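Type 4 fimbrial biogenesis protein PilY1 (Pseudomonas aeruginosa, PDB 3HX6) helps assemble type IV pili and takes part in twitching motility and adhesion to host cells, with calcium binding and release apparently regulating pilus retraction. Local coordinates at residues 58-62 with 63-67; 454-458 with 459-463. The protein carries 3 engineered substitutions. One frame throughout, in Å; residues are numbered along the deposited sequence.

Contact 1. Residues 58-62 with 63-67; sequences AQYLT and YLAQP
Leu61, at the N-cap of the short helix 62-65 in the beta-propeller part of PilY1, starts the first turn with its carbonyl rather than its side chain. Leu61 O accepts from two amides: Ala65 N at 3.1 Å, in the carbonyl plane, and Leu64 N at 2.8 Å, well above that plane. Gln66 N then reaches Thr62 O at 2.9 Å.

Apolar groups pack around this turn. Tyr63 has CG wedged between its backbone N and carbonyl carbon (chi1 85°), which swings the ring back alongside Leu61; Leu61 CD1 meets Tyr63 CE1 at 3.5 Å, at the ring edge and in its plane. Leu64 CG lies over one face of the same ring, towards the rim. A large flat side chain suits this place, offering an edge to one leucine and a face to the other, while Tyr63 and Leu61 also pack against Val503 and Gln537 of the second subunit.

Thr62 turns CG2 anti to its backbone N (OG1 at chi1 -65°), laying the methyl beside Gln66, whose amide bonds to Tyr74 N and Gly72 O. Small Ala65 brings its methyl obliquely against Tyr60, whose hydroxyl bonds to Asp144 O: Ala65 CB touches both Tyr60 CB and Tyr60 CD2 at 3.9 Å.

Contact 2. Residues 454-458 with 459-463; sequences IAIGQ and VVLLQ
Ile456 and Val459 flank the two-residue type II' turn of a beta hairpin. Their side chains lie side by side on one face of the sheet, where the methyls Ile456 CG2 and Val459 CG2 stand shoulder to shoulder, 3.7 Å apart. Ile456 CG1, anti to its backbone N (chi1 178°), carries the longer arm away from this pair. The Ile456 CG2 methyl is also a bump for Leu461, which crosses it at a slant and brings CD1 to 4.0 Å, so that one methyl sits against both Val459 and Leu461. Leu461 in turn faces Ile454, with Leu461 CB 4.1 Å from Ile454 CB.

On the reverse face small Ala455 pairs with Val460, which packs on Leu483 of the next strand. Gly457 suits the first turn corner because its positive phi (54°) favours a residue without a side chain, and the Gln458 side chain, extended beyond CG, touches Pro555.

The backbone ladder is regular: Ile454 and Leu461 exchange two nearly straight bonds, Leu461 N reaching Ile454 O at 2.6 Å, and Ile456 and Val459 exchange two more. A water at the turn donates to Gly457 O at 2.7 Å and to Val459 O at 3.1 Å.

In the fold
Both contacts are local and partly buried, but their centres are about 23 Å apart and they hold different elements. Contact 1, about 21 Å from the centre of the chain, meets helix 74-82 and the second subunit; Thr62 and Ala65 are buried, Leu64 exposed. Contact 2, about 11 Å from the centre, lies at one edge of a large mixed sheet, with 454-456 outermost within the chain and 459-466 next to it; Val459, Val460 and Leu461 are buried, Gly457 exposed. Two tyrosines and a glutamine amide mark contact 1, with Tyr60 OH and the Gln66 amide bonded outside it, whereas aliphatic branches and backbone N-H...O=C bonds between two strands dominate contact 2.

Contact 1. Residues 58-62 with 63-67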
loop_
_atom_site.group_PDB
_atom_site.type_symbol
_atom_site.label_atom_id
_atom_site.label_comp_id
_atom_site.label_asym_id
_atom_site.label_seq_id
_atom_site.Cartn_x
_atom_site.Cartn_y
_atom_site.Cartn_z
ATOM N N ALA A 58 4.596 -11.196 7.777
ATOM C CA ALA A 58 3.770 -12.378 7.573
ATOM C C ALA A 58 3.171 -12.229 6.180
ATOM O O ALA A 58 2.856 -11.120 5.746
ATOM C CB ALA A 58 2.670 -12.444 8.618
ATOM N N GLN A 59 3.021 -13.345 5.482
ATOM C CA GLN A 59 2.492 -13.320 4.130
ATOM C C GLN A 59 1.001 -13.038 4.014
ATOM O O GLN A 59 0.568 -12.384 3.071
ATOM C CB GLN A 59 2.817 -14.642 3.427
ATOM C CG GLN A 59 2.038 -14.870 2.142
ATOM C CD GLN A 59 2.454 -16.140 1.424
ATOM O OE1 GLN A 59 2.781 -17.147 2.053
ATOM N NE2 GLN A 59 2.422 -16.104 0.096
ATOM N N TYR A 60 0.214 -13.515 4.971
ATOM C CA TYR A 60 -1.233 -13.340 4.896
ATOM C C TYR A 60 -1.818 -12.351 5.891
ATOM O O TYR A 60 -1.137 -11.863 6.791
ATOM C CB TYR A 60 -1.930 -14.692 5.105
ATOM C CG TYR A 60 -1.292 -15.865 4.387
ATOM C CD1 TYR A 60 -1.202 -15.897 2.996
ATOM C CD2 TYR A 60 -0.773 -16.945 5.103
ATOM C CE1 TYR A 60 -0.607 -16.981 2.333
ATOM C CE2 TYR A 60 -0.179 -18.030 4.453
ATOM C CZ TYR A 60 -0.096 -18.041 3.068
ATOM O OH TYR A 60 0.517 -19.099 2.419
ATOM N N LEU A 61 -3.100 -12.060 5.700
ATOM C CA LEU A 61 -3.831 -11.187 6.598
ATOM C C LEU A 61 -4.479 -12.160 7.564
ATOM O O LEU A 61 -5.034 -13.181 7.151
ATOM C CB LEU A 61 -4.906 -10.399 5.851
ATOM C CG LEU A 61 -4.417 -9.282 4.926
ATOM C CD1 LEU A 61 -5.616 -8.566 4.339
ATOM C CD2 LEU A 61 -3.538 -8.304 5.700
ATOM N N THR A 62 -4.402 -11.850 8.848
ATOM C CA THR A 62 -4.957 -12.721 9.862
ATOM C C THR A 62 -6.382 -13.213 9.616
ATOM O O THR A 62 -6.670 -14.387 9.833
ATOM C CB THR A 62 -4.886 -12.054 11.241
ATOM O OG1 THR A 62 -3.511 -11.879 11.603
ATOM C CG2 THR A 62 -5.570 -12.917 12.288
ATOM N N TYR A 63 -7.274 -12.343 9.154
ATOM C CA TYR A 63 -8.645 -12.787 8.942
ATOM C C TYR A 63 -8.753 -13.881 7.890
ATOM O O TYR A 63 -9.761 -14.578 7.819
ATOM C CB TYR A 63 -9.559 -11.608 8.579
ATOM C CG TYR A 63 -9.589 -11.224 7.121
ATOM C CD1 TYR A 63 -8.507 -10.590 6.519
ATOM C CD2 TYR A 63 -10.722 -11.469 6.350
ATOM C CE1 TYR A 63 -8.555 -10.203 5.180
ATOM C CE2 TYR A 63 -10.780 -11.090 5.016
ATOM C CZ TYR A 63 -9.698 -10.457 4.438
ATOM O OH TYR A 63 -9.766 -10.072 3.119
ATOM N N LEU A 64 -7.709 -14.047 7.085
ATOM C CA LEU A 64 -7.718 -15.075 6.049
ATOM C C LEU A 64 -6.981 -16.346 6.476
ATOM O O LEU A 64 -7.419 -17.453 6.178
ATOM C CB LEU A 64 -7.088 -14.536 4.759
ATOM C CG LEU A 64 -7.833 -13.421 4.017
ATOM C CD1 LEU A 64 -6.990 -12.952 2.836
ATOM C CD2 LEU A 64 -9.195 -13.919 3.544
ATOM N N ALA A 65 -5.867 -16.181 7.179
ATOM C CA ALA A 65 -5.063 -17.317 7.616
ATOM C C ALA A 65 -5.571 -18.014 8.875
ATOM O O ALA A 65 -5.563 -19.241 8.956
ATOM C CB ALA A 65 -3.622 -16.871 7.822
ATOM N N GLN A 66 -6.014 -17.234 9.856
ATOM C CA GLN A 66 -6.488 -17.800 11.114
ATOM C C GLN A 66 -7.580 -18.861 10.975
ATOM O O GLN A 66 -7.513 -19.911 11.612
ATOM C CB GLN A 66 -6.964 -16.677 12.048
ATOM C CG GLN A 66 -7.445 -17.165 13.407
ATOM C CD GLN A 66 -6.410 -18.021 14.116
ATOM O OE1 GLN A 66 -5.258 -17.622 14.269
ATOM N NE2 GLN A 66 -6.824 -19.205 14.559
ATOM N N PRO A 67 -8.605 -18.604 10.148
ATOM C CA PRO A 67 -9.676 -19.594 9.986
ATOM C C PRO A 67 -9.163 -20.905 9.400
ATOM O O PRO A 67 -9.754 -21.954 9.609
ATOM C CB PRO A 67 -10.664 -18.892 9.051
ATOM C CG PRO A 67 -10.413 -17.434 9.313
ATOM C CD PRO A 67 -8.918 -17.369 9.411
#

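Contact 2. Residues 454-458 with 459-463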
loop_
_atom_site.group_PDB
_atom_site.type_symbol
_atom_site.label_atom_id
_atom_site.label_comp_id
_atom_site.label_asym_id
_atom_site.label_seq_id
_atom_site.Cartn_x
_atom_site.Cartn_y
_atom_site.Cartn_z
ATOM N N ILE A 454 -0.455 -12.505 -13.596
ATOM C CA ILE A 454 -1.202 -11.925 -12.488
ATOM C C ILE A 454 -2.573 -11.460 -12.945
ATOM O O ILE A 454 -2.688 -10.561 -13.779
ATOM C CB ILE A 454 -0.458 -10.708 -11.897
ATOM C CG1 ILE A 454 0.952 -11.125 -11.470
ATOM C CG2 ILE A 454 -1.241 -10.141 -10.711
ATOM C CD1 ILE A 454 1.918 -9.943 -11.311
ATOM N N ALA A 455 -3.610 -12.075 -12.396
ATOM C CA ALA A 455 -4.975 -11.710 -12.732
ATOM C C ALA A 455 -5.529 -10.905 -11.564
ATOM O O ALA A 455 -5.547 -11.380 -10.430
ATOM C CB ALA A 455 -5.817 -12.965 -12.963
ATOM N N ILE A 456 -5.962 -9.681 -11.838
ATOM C CA ILE A 456 -6.508 -8.818 -10.797
ATOM C C ILE A 456 -7.634 -7.984 -11.375
ATOM O O ILE A 456 -7.511 -7.437 -12.470
ATOM C CB ILE A 456 -5.410 -7.885 -10.208
ATOM C CG1 ILE A 456 -6.018 -6.961 -9.149
ATOM C CG2 ILE A 456 -4.751 -7.079 -11.317
ATOM C CD1 ILE A 456 -4.994 -6.126 -8.396
ATOM N N GLY A 457 -8.735 -7.889 -10.639
ATOM C CA GLY A 457 -9.872 -7.126 -11.124
ATOM C C GLY A 457 -10.288 -7.611 -12.503
ATOM O O GLY A 457 -10.535 -8.800 -12.705
ATOM N N GLN A 458 -10.340 -6.697 -13.463
ATOM C CA GLN A 458 -10.738 -7.044 -14.824
ATOM C C GLN A 458 -9.551 -7.078 -15.786
ATOM O O GLN A 458 -9.686 -6.725 -16.957
ATOM C CB GLN A 458 -11.785 -6.046 -15.333
ATOM C CG GLN A 458 -13.022 -5.925 -14.445
ATOM C CD GLN A 458 -13.957 -4.806 -14.888
ATOM O OE1 GLN A 458 -14.488 -4.824 -16.002
ATOM N NE2 GLN A 458 -14.156 -3.820 -14.014
ATOM N N VAL A 459 -8.391 -7.504 -15.303
ATOM C CA VAL A 459 -7.219 -7.573 -16.169
ATOM C C VAL A 459 -6.307 -8.745 -15.831
ATOM O O VAL A 459 -6.262 -9.209 -14.693
ATOM C CB VAL A 459 -6.345 -6.289 -16.079
ATOM C CG1 VAL A 459 -7.205 -5.052 -16.159
ATOM C CG2 VAL A 459 -5.536 -6.296 -14.797
ATOM N N VAL A 460 -5.587 -9.227 -16.835
ATOM C CA VAL A 460 -4.621 -10.286 -16.613
ATOM C C VAL A 460 -3.303 -9.668 -17.049
ATOM O O VAL A 460 -3.188 -9.134 -18.151
ATOM C CB VAL A 460 -4.933 -11.561 -17.426
ATOM C CG1 VAL A 460 -4.940 -11.262 -18.917
ATOM C CG2 VAL A 460 -3.911 -12.637 -17.085
ATOM N N LEU A 461 -2.326 -9.701 -16.155
ATOM C CA LEU A 461 -1.019 -9.123 -16.415
ATOM C C LEU A 461 -0.021 -10.239 -16.671
ATOM O O LEU A 461 0.043 -11.201 -15.918
ATOM C CB LEU A 461 -0.595 -8.297 -15.203
ATOM C CG LEU A 461 -1.579 -7.176 -14.854
ATOM C CD1 LEU A 461 -1.384 -6.747 -13.411
ATOM C CD2 LEU A 461 -1.375 -6.007 -15.813
ATOM N N LEU A 462 0.756 -10.115 -17.738
ATOM C CA LEU A 462 1.729 -11.141 -18.062
ATOM C C LEU A 462 2.965 -10.544 -18.705
ATOM O O LEU A 462 2.940 -9.429 -19.223
ATOM C CB LEU A 462 1.120 -12.172 -19.016
ATOM C CG LEU A 462 0.619 -11.610 -20.352
ATOM C CD1 LEU A 462 0.855 -12.630 -21.445
ATOM C CD2 LEU A 462 -0.859 -11.254 -20.257
ATOM N N GLN A 463 4.051 -11.298 -18.660
ATOM C CA GLN A 463 5.294 -10.860 -19.257
ATOM C C GLN A 463 5.799 -11.975 -20.141
ATOM O O GLN A 463 5.895 -13.126 -19.719
ATOM C CB GLN A 463 6.342 -10.558 -18.188
ATOM C CG GLN A 463 7.657 -10.061 -18.762
ATOM C CD GLN A 463 8.767 -10.060 -17.733
ATOM O OE1 GLN A 463 9.216 -11.118 -17.281
ATOM N NE2 GLN A 463 9.210 -8.877 -17.349
HETATM O O HOH W 1 -8.802 -10.596 -13.703
#